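Local atomic coordinates of biotin protein ligase-like protein of unknown function (Silicibacter sp., PDB entry 3BFM), a protein that is of unknown function but resembles biotin protein ligases and belongs to the biotin/lipoate A/B protein ligase family. Residues G101-R106 with T140-A145; L53-E58 with D121-G126. All coordinates share one frame; numbering follows the deposited sequence. Where two conformers were deposited one is given.

Interaction 1 (G101-R106 with T140-A145); sequences GARCGR and TPDETA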
ATOM      1  N   GLY A 101     -25.141  20.846  -4.490  1.00 25.18           N
ATOM      2  CA  GLY A 101     -26.498  20.339  -4.404  1.00 27.48           C
ATOM      3  C   GLY A 101     -26.998  19.529  -5.579  1.00 27.25           C
ATOM      4  O   GLY A 101     -28.086  18.960  -5.505  1.00 30.40           O
ATOM      5  N   ALA A 102     -26.218  19.466  -6.654  1.00 24.98           N
ATOM      6  CA  ALA A 102     -26.601  18.779  -7.880  1.00 24.68           C
ATOM      7  C   ALA A 102     -25.851  17.467  -8.059  1.00 25.03           C
ATOM      8  O   ALA A 102     -24.652  17.388  -7.816  1.00 21.48           O
ATOM      9  CB  ALA A 102     -26.348  19.661  -9.075  1.00 24.41           C
ATOM     10  N   ARG A 103     -26.580  16.463  -8.527  1.00 21.07           N
ATOM     11  CA  ARG A 103     -26.028  15.148  -8.805  1.00 21.38           C
ATOM     12  C   ARG A 103     -24.945  15.282  -9.857  1.00 24.28           C
ATOM     13  O   ARG A 103     -25.166  15.881 -10.901  1.00 22.21           O
ATOM     14  CB  ARG A 103     -27.110  14.217  -9.300  1.00 23.26           C
ATOM     15  CG  ARG A 103     -26.667  12.834  -9.678  1.00 21.07           C
ATOM     16  CD  ARG A 103     -25.991  11.998  -8.503  1.00 18.19           C
ATOM     17  NE  ARG A 103     -25.501  10.773  -9.105  1.00 22.49           N
ATOM     18  CZ  ARG A 103     -26.234   9.703  -9.368  1.00 27.27           C
ATOM     19  NH1 ARG A 103     -27.508   9.615  -8.983  1.00 27.15           N
ATOM     20  NH2 ARG A 103     -25.679   8.697 -10.011  1.00 24.09           N
ATOM     21  N   CYS A 104     -23.767  14.746  -9.543  1.00 23.19           N
ATOM     22  CA  CYS A 104     -22.566  14.987 -10.332  1.00 21.67           C
ATOM     23  C   CYS A 104     -21.641  13.809 -10.060  1.00 20.49           C
ATOM     24  O   CYS A 104     -20.722  13.896  -9.263  1.00 22.57           O
ATOM     25  CB  CYS A 104     -21.903  16.294  -9.928  1.00 21.09           C
ATOM     26  SG  CYS A 104     -20.463  16.756 -10.975  1.00 23.09           S
ATOM     27  N   GLY A 105     -21.962  12.693 -10.677  1.00 20.52           N
ATOM     28  CA  GLY A 105     -21.146  11.488 -10.524  1.00 20.86           C
ATOM     29  C   GLY A 105     -21.558  10.578  -9.396  1.00 20.33           C
ATOM     30  O   GLY A 105     -22.571  10.777  -8.711  1.00 16.74           O
ATOM     31  N   ARG A 106     -20.763   9.546  -9.194  1.00 15.89           N
ATOM     32  CA  ARG A 106     -21.113   8.543  -8.181  1.00 17.32           C
ATOM     33  C   ARG A 106     -19.928   7.674  -7.885  1.00 16.57           C
ATOM     34  O   ARG A 106     -18.995   7.533  -8.716  1.00 19.01           O
ATOM     35  CB  ARG A 106     -22.245   7.658  -8.655  1.00 16.97           C
ATOM     36  CG  ARG A 106     -21.904   6.958  -9.874  1.00 18.96           C
ATOM     37  CD  ARG A 106     -22.919   5.934 -10.314  1.00 27.05           C
ATOM     38  NE  ARG A 106     -22.466   5.370 -11.584  1.00 34.69           N
ATOM     39  CZ  ARG A 106     -23.104   4.403 -12.252  1.00 42.95           C
ATOM     40  NH1 ARG A 106     -24.223   3.865 -11.763  1.00 39.31           N
ATOM     41  NH2 ARG A 106     -22.607   3.972 -13.409  1.00 40.82           N
ATOM     42  N   THR A 140     -28.791   9.858 -18.448  1.00 52.55           N
ATOM     43  CA  THR A 140     -27.888  10.103 -17.328  1.00 49.82           C
ATOM     44  C   THR A 140     -28.641  10.607 -16.105  1.00 45.57           C
ATOM     45  O   THR A 140     -29.582  11.400 -16.234  1.00 45.13           O
ATOM     46  CB  THR A 140     -26.809  11.157 -17.688  1.00 50.78           C
ATOM     47  OG1 THR A 140     -25.848  11.244 -16.632  1.00 53.29           O
ATOM     48  CG2 THR A 140     -27.437  12.544 -17.916  1.00 52.58           C
ATOM     49  N   PRO A 141     -28.214  10.174 -14.906  1.00 40.29           N
ATOM     50  CA  PRO A 141     -28.754  10.757 -13.695  1.00 37.78           C
ATOM     51  C   PRO A 141     -28.116  12.119 -13.368  1.00 33.33           C
ATOM     52  O   PRO A 141     -28.609  12.842 -12.520  1.00 32.39           O
ATOM     53  CB  PRO A 141     -28.395   9.715 -12.619  1.00 38.07           C
ATOM     54  CG  PRO A 141     -27.174   9.064 -13.115  1.00 42.08           C
ATOM     55  CD  PRO A 141     -27.209   9.130 -14.621  1.00 40.93           C
ATOM     56  N   ASP A 142     -27.018  12.476 -14.024  1.00 31.85           N
ATOM     57  CA  ASP A 142     -26.270  13.674 -13.617  1.00 30.97           C
ATOM     58  C   ASP A 142     -26.980  14.966 -13.969  1.00 30.88           C
ATOM     59  O   ASP A 142     -27.470  15.114 -15.072  1.00 34.00           O
ATOM     60  CB  ASP A 142     -24.876  13.676 -14.267  1.00 31.10           C
ATOM     61  CG  ASP A 142     -24.020  12.488 -13.826  1.00 34.32           C
ATOM     62  OD1 ASP A 142     -24.043  12.132 -12.624  1.00 30.19           O
ATOM     63  OD2 ASP A 142     -23.337  11.908 -14.698  1.00 36.93           O
ATOM     64  N   GLU A 143     -26.975  15.912 -13.044  1.00 29.51           N
ATOM     65  CA  GLU A 143     -27.587  17.219 -13.233  1.00 30.20           C
ATOM     66  C   GLU A 143     -26.577  18.326 -13.537  1.00 31.66           C
ATOM     67  O   GLU A 143     -26.950  19.394 -14.025  1.00 31.32           O
ATOM     68  CB  GLU A 143     -28.398  17.566 -11.982  1.00 30.63           C
ATOM     69  CG  GLU A 143     -29.362  16.469 -11.609  1.00 33.59           C
ATOM     70  CD  GLU A 143     -30.067  16.671 -10.261  1.00 35.27           C
ATOM     71  OE1 GLU A 143     -29.425  17.008  -9.231  1.00 31.21           O
ATOM     72  OE2 GLU A 143     -31.294  16.440 -10.239  1.00 53.69           O
ATOM     73  N   THR A 144     -25.299  18.084 -13.252  1.00 26.55           N
ATOM     74  CA  THR A 144     -24.251  19.049 -13.552  1.00 27.02           C
ATOM     75  C   THR A 144     -22.969  18.279 -13.863  1.00 25.16           C
ATOM     76  O   THR A 144     -22.995  17.069 -14.057  1.00 24.47           O
ATOM     77  CB  THR A 144     -24.038  20.037 -12.389  1.00 26.10           C
ATOM     78  OG1 THR A 144     -23.209  21.138 -12.807  1.00 29.55           O
ATOM     79  CG2 THR A 144     -23.411  19.358 -11.181  1.00 27.80           C
ATOM     80  N   ALA A 145     -21.865  19.004 -13.929  1.00 25.62           N
ATOM     81  CA  ALA A 145     -20.562  18.428 -14.190  1.00 23.64           C
ATOM     82  C   ALA A 145     -19.574  19.315 -13.464  1.00 22.49           C
ATOM     83  O   ALA A 145     -19.842  20.495 -13.227  1.00 21.62           O
ATOM     84  CB  ALA A 145     -20.258  18.382 -15.675  1.00 20.40           C
TER
HETATM   85  O   HOH W   1     -23.529   9.586 -11.860  1.00 27.31           O
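At the start of strand 102-111, in the biotin/lipoate ligase-like domain, Arg103 is held on the loop residues Pro141 to Thr144, which run nearly perpendicular to the strand. Arg103 O accepts two backbone bonds, from Glu143 N at 2.8 Å and, over a longer 3.2 Å, from Thr144 N, nearly in line with the C=O. Glu143 returns the bond through its side chain: OE1, met on its anti side, takes Arg103 N at 3.0 Å. The Arg103 chain leaves with CG anti to the backbone N (chi1 178°) and bends at chi2, and Pro141 CG lies over one face of the guanidinium, 3.5 Å from Arg103 NH2. Arg103 NE bonds Gly105 O, tilted from the guanidinium plane, while a water bridges NH2 to Asp142 OD1. Asp142 OD1 also accepts Gly105 N at 2.9 Å, from above the carboxylate plane. An alanine in place of Arg103 would probably leave the Pro141 ring without its cover and the water without one of its anchors. Thr144 CG2 fits against both Ala102 CB and Cys104 CB. The side chains of Cys104, Asp142 and Ala145 touch Pro130 at the end of strand 123-130, and strand 96-99 pairs with Cys104 and Gly105.

Interaction 2 (L53-E58 with D121-G126); sequences LVLAPE and DWLVVG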
ATOM      1  N   LEU A  53     -10.528   1.367  -7.484  1.00 15.76           N
ATOM      2  CA  LEU A  53      -9.543   0.832  -6.524  0.70 17.59           C
ATOM      3  C   LEU A  53      -9.898  -0.588  -6.131  1.00 16.49           C
ATOM      4  O   LEU A  53     -11.064  -0.859  -5.756  1.00 15.56           O
ATOM      5  CB  LEU A  53      -9.582   1.600  -5.214  0.70 15.56           C
ATOM      6  CG  LEU A  53      -9.725   3.104  -5.227  0.70 19.15           C
ATOM      7  CD1 LEU A  53      -9.783   3.548  -3.775  0.70 23.43           C
ATOM      8  CD2 LEU A  53      -8.545   3.737  -5.960  0.70 17.91           C
ATOM      9  N   VAL A  54      -8.895  -1.476  -6.172  1.00 16.97           N
ATOM     10  CA  VAL A  54      -9.035  -2.854  -5.669  1.00 17.38           C
ATOM     11  C   VAL A  54      -8.536  -2.872  -4.221  1.00 17.72           C
ATOM     12  O   VAL A  54      -7.407  -2.411  -3.929  1.00 20.54           O
ATOM     13  CB  VAL A  54      -8.232  -3.879  -6.499  1.00 16.85           C
ATOM     14  CG1 VAL A  54      -8.268  -5.270  -5.831  1.00 20.29           C
ATOM     15  CG2 VAL A  54      -8.743  -3.899  -7.980  1.00 15.60           C
ATOM     16  N   LEU A  55      -9.407  -3.378  -3.351  1.00 19.73           N
ATOM     17  CA  LEU A  55      -9.179  -3.506  -1.916  1.00 17.42           C
ATOM     18  C   LEU A  55      -9.427  -4.956  -1.460  1.00 20.75           C
ATOM     19  O   LEU A  55     -10.107  -5.744  -2.137  1.00 22.57           O
ATOM     20  CB  LEU A  55     -10.140  -2.581  -1.179  1.00 17.35           C
ATOM     21  CG  LEU A  55     -10.107  -1.137  -1.652  1.00 21.78           C
ATOM     22  CD1 LEU A  55     -11.187  -0.280  -0.989  1.00 29.46           C
ATOM     23  CD2 LEU A  55      -8.724  -0.580  -1.350  1.00 22.84           C
ATOM     24  N   ALA A  56      -8.868  -5.298  -0.308  1.00 23.85           N
ATOM     25  CA  ALA A  56      -9.107  -6.600   0.310  1.00 25.52           C
ATOM     26  C   ALA A  56      -9.110  -6.534   1.840  1.00 25.66           C
ATOM     27  O   ALA A  56      -8.224  -7.082   2.487  1.00 29.00           O
ATOM     28  CB  ALA A  56      -8.072  -7.610  -0.189  1.00 26.59           C
ATOM     29  N   PRO A  57     -10.129  -5.892   2.435  1.00 26.48           N
ATOM     30  CA  PRO A  57     -10.196  -5.808   3.898  1.00 28.33           C
ATOM     31  C   PRO A  57     -10.571  -7.167   4.506  1.00 28.36           C
ATOM     32  O   PRO A  57     -11.451  -7.869   4.007  1.00 26.40           O
ATOM     33  CB  PRO A  57     -11.273  -4.764   4.150  1.00 29.73           C
ATOM     34  CG  PRO A  57     -12.148  -4.823   2.950  1.00 29.38           C
ATOM     35  CD  PRO A  57     -11.296  -5.267   1.781  1.00 24.36           C
ATOM     36  N   GLU A  58      -9.877  -7.556   5.561  1.00 29.75           N
ATOM     37  CA  GLU A  58     -10.083  -8.885   6.109  1.00 29.88           C
ATOM     38  C   GLU A  58     -11.138  -8.819   7.208  1.00 29.34           C
ATOM     39  O   GLU A  58     -10.854  -8.950   8.389  1.00 31.05           O
ATOM     40  CB  GLU A  58      -8.757  -9.461   6.579  1.00 32.88           C
ATOM     41  CG  GLU A  58      -7.859  -9.802   5.416  1.00 40.67           C
ATOM     42  CD  GLU A  58      -6.397  -9.697   5.763  1.00 52.70           C
ATOM     43  OE1 GLU A  58      -5.854  -8.568   5.702  1.00 64.38           O
ATOM     44  OE2 GLU A  58      -5.797 -10.746   6.084  1.00 64.89           O
ATOM     45  N   ASP A 121     -13.038 -12.003  -0.980  1.00 20.99           N
ATOM     46  CA  ASP A 121     -11.670 -12.126  -1.496  1.00 22.17           C
ATOM     47  C   ASP A 121     -11.223 -10.784  -2.022  1.00 22.99           C
ATOM     48  O   ASP A 121     -10.040 -10.530  -2.150  1.00 25.14           O
ATOM     49  CB  ASP A 121     -11.606 -13.122  -2.636  1.00 22.91           C
ATOM     50  CG  ASP A 121     -11.909 -14.566  -2.208  1.00 31.80           C
ATOM     51  OD1 ASP A 121     -11.787 -14.903  -1.013  1.00 35.96           O
ATOM     52  OD2 ASP A 121     -12.266 -15.363  -3.102  1.00 43.50           O
ATOM     53  N   TRP A 122     -12.192  -9.952  -2.401  1.00 19.52           N
ATOM     54  CA  TRP A 122     -11.891  -8.629  -2.958  1.00 19.02           C
ATOM     55  C   TRP A 122     -13.082  -7.723  -2.890  1.00 18.29           C
ATOM     56  O   TRP A 122     -14.221  -8.166  -2.851  1.00 17.73           O
ATOM     57  CB  TRP A 122     -11.383  -8.712  -4.394  1.00 19.00           C
ATOM     58  CG  TRP A 122     -12.314  -9.358  -5.347  1.00 17.25           C
ATOM     59  CD1 TRP A 122     -12.269 -10.672  -5.773  1.00 17.71           C
ATOM     60  CD2 TRP A 122     -13.411  -8.752  -6.061  1.00 20.42           C
ATOM     61  NE1 TRP A 122     -13.262 -10.907  -6.658  1.00 21.02           N
ATOM     62  CE2 TRP A 122     -13.983  -9.759  -6.861  1.00 20.04           C
ATOM     63  CE3 TRP A 122     -13.986  -7.477  -6.073  1.00 17.63           C
ATOM     64  CZ2 TRP A 122     -15.075  -9.526  -7.667  1.00 22.09           C
ATOM     65  CZ3 TRP A 122     -15.068  -7.242  -6.895  1.00 18.66           C
ATOM     66  CH2 TRP A 122     -15.608  -8.270  -7.672  1.00 21.68           C
ATOM     67  N   LEU A 123     -12.785  -6.423  -2.953  1.00 19.85           N
ATOM     68  CA  LEU A 123     -13.770  -5.391  -3.058  1.00 18.66           C
ATOM     69  C   LEU A 123     -13.213  -4.304  -3.981  1.00 16.90           C
ATOM     70  O   LEU A 123     -12.027  -4.033  -3.956  1.00 16.48           O
ATOM     71  CB  LEU A 123     -14.028  -4.844  -1.665  1.00 23.25           C
ATOM     72  CG  LEU A 123     -15.253  -3.978  -1.459  1.00 30.33           C
ATOM     73  CD1 LEU A 123     -15.947  -4.297  -0.115  1.00 33.76           C
ATOM     74  CD2 LEU A 123     -14.885  -2.489  -1.566  1.00 38.11           C
ATOM     75  N   VAL A 124     -14.063  -3.719  -4.803  1.00 17.38           N
ATOM     76  CA  VAL A 124     -13.647  -2.623  -5.697  1.00 14.97           C
ATOM     77  C   VAL A 124     -14.558  -1.443  -5.483  1.00 15.76           C
ATOM     78  O   VAL A 124     -15.777  -1.613  -5.406  1.00 18.44           O
ATOM     79  CB  VAL A 124     -13.731  -3.043  -7.194  1.00 16.44           C
ATOM     80  CG1 VAL A 124     -13.575  -1.847  -8.135  1.00 17.70           C
ATOM     81  CG2 VAL A 124     -12.696  -4.143  -7.496  1.00 13.02           C
ATOM     82  N   VAL A 125     -13.962  -0.260  -5.354  1.00 17.17           N
ATOM     83  CA  VAL A 125     -14.715   1.000  -5.337  1.00 15.16           C
ATOM     84  C   VAL A 125     -14.401   1.802  -6.572  1.00 15.80           C
ATOM     85  O   VAL A 125     -13.240   2.051  -6.875  1.00 15.34           O
ATOM     86  CB  VAL A 125     -14.401   1.826  -4.071  1.00 14.45           C
ATOM     87  CG1 VAL A 125     -15.079   3.189  -4.148  1.00 17.16           C
ATOM     88  CG2 VAL A 125     -14.838   1.053  -2.882  1.00 18.88           C
ATOM     89  N   GLY A 126     -15.429   2.237  -7.281  1.00 15.68           N
ATOM     90  CA  GLY A 126     -15.234   2.978  -8.510  1.00 19.31           C
ATOM     91  C   GLY A 126     -15.788   4.375  -8.413  1.00 18.53           C
ATOM     92  O   GLY A 126     -16.822   4.580  -7.763  1.00 23.08           O
TER
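Leu123 O receives the shortest bond of the contact, from Leu55 N at 2.8 Å, with the donor close to the line of the carbonyl. The same pair is closed by Leu123 N to Leu55 O, its donor tilted 34° from the carbonyl plane. A second hydrogen-bonded pair follows, Leu53 N to Val125 O at 2.9 Å and Val125 N to Leu53 O, the latter in the carbonyl plane. Leu53 O is further approached by Val124 CA at 3.1 Å, a CA-H...O contact. These are the rungs of an antiparallel ladder between strands 48-55 and 123-130, inner strands of the mixed sheet in the ligase-like domain. Between the two hydrogen-bonded pairs, Val54 and Val124 form a non-hydrogen-bonded pair and meet through their CG2 methyls at 4.0 Å; each CG2 is anti to its own carbonyl carbon. This face is covered by helix 23-32, where Ala27 touches both valines, and Trp122 NE1 bonds Glu32. On the other face Leu55 CD1 lies 4.3 Å from both Leu123 CD2 and Val125 CG2, beneath helices 67-82 and 156-175. Pro57 CD, just past the strand end, approaches Leu123 CB and packs on Trp174, while Leu55 also reaches Leu11 of the second subunit.

How the interactions relate
Both interactions reach the same mixed sheet, where strands 102-111 and 123-130 are neighbours, but they lie on opposite sides of the chain's centre, with their own centres about 25 Å apart. Interaction 2 is largely buried: main-chain bonds join two sheet strands, and aliphatic side chains meet helices on both faces. Interaction 1 is only partly buried and ties a segment without regular structure to the beginning of a strand, so two of its four direct bonds use side-chain carboxylates, and a guanidinium adds packing on a proline and a water bridge. Strand 123-130 connects them, pairing with 48-55 in interaction 2 and supplying Pro130, which side chains of interaction 1 touch.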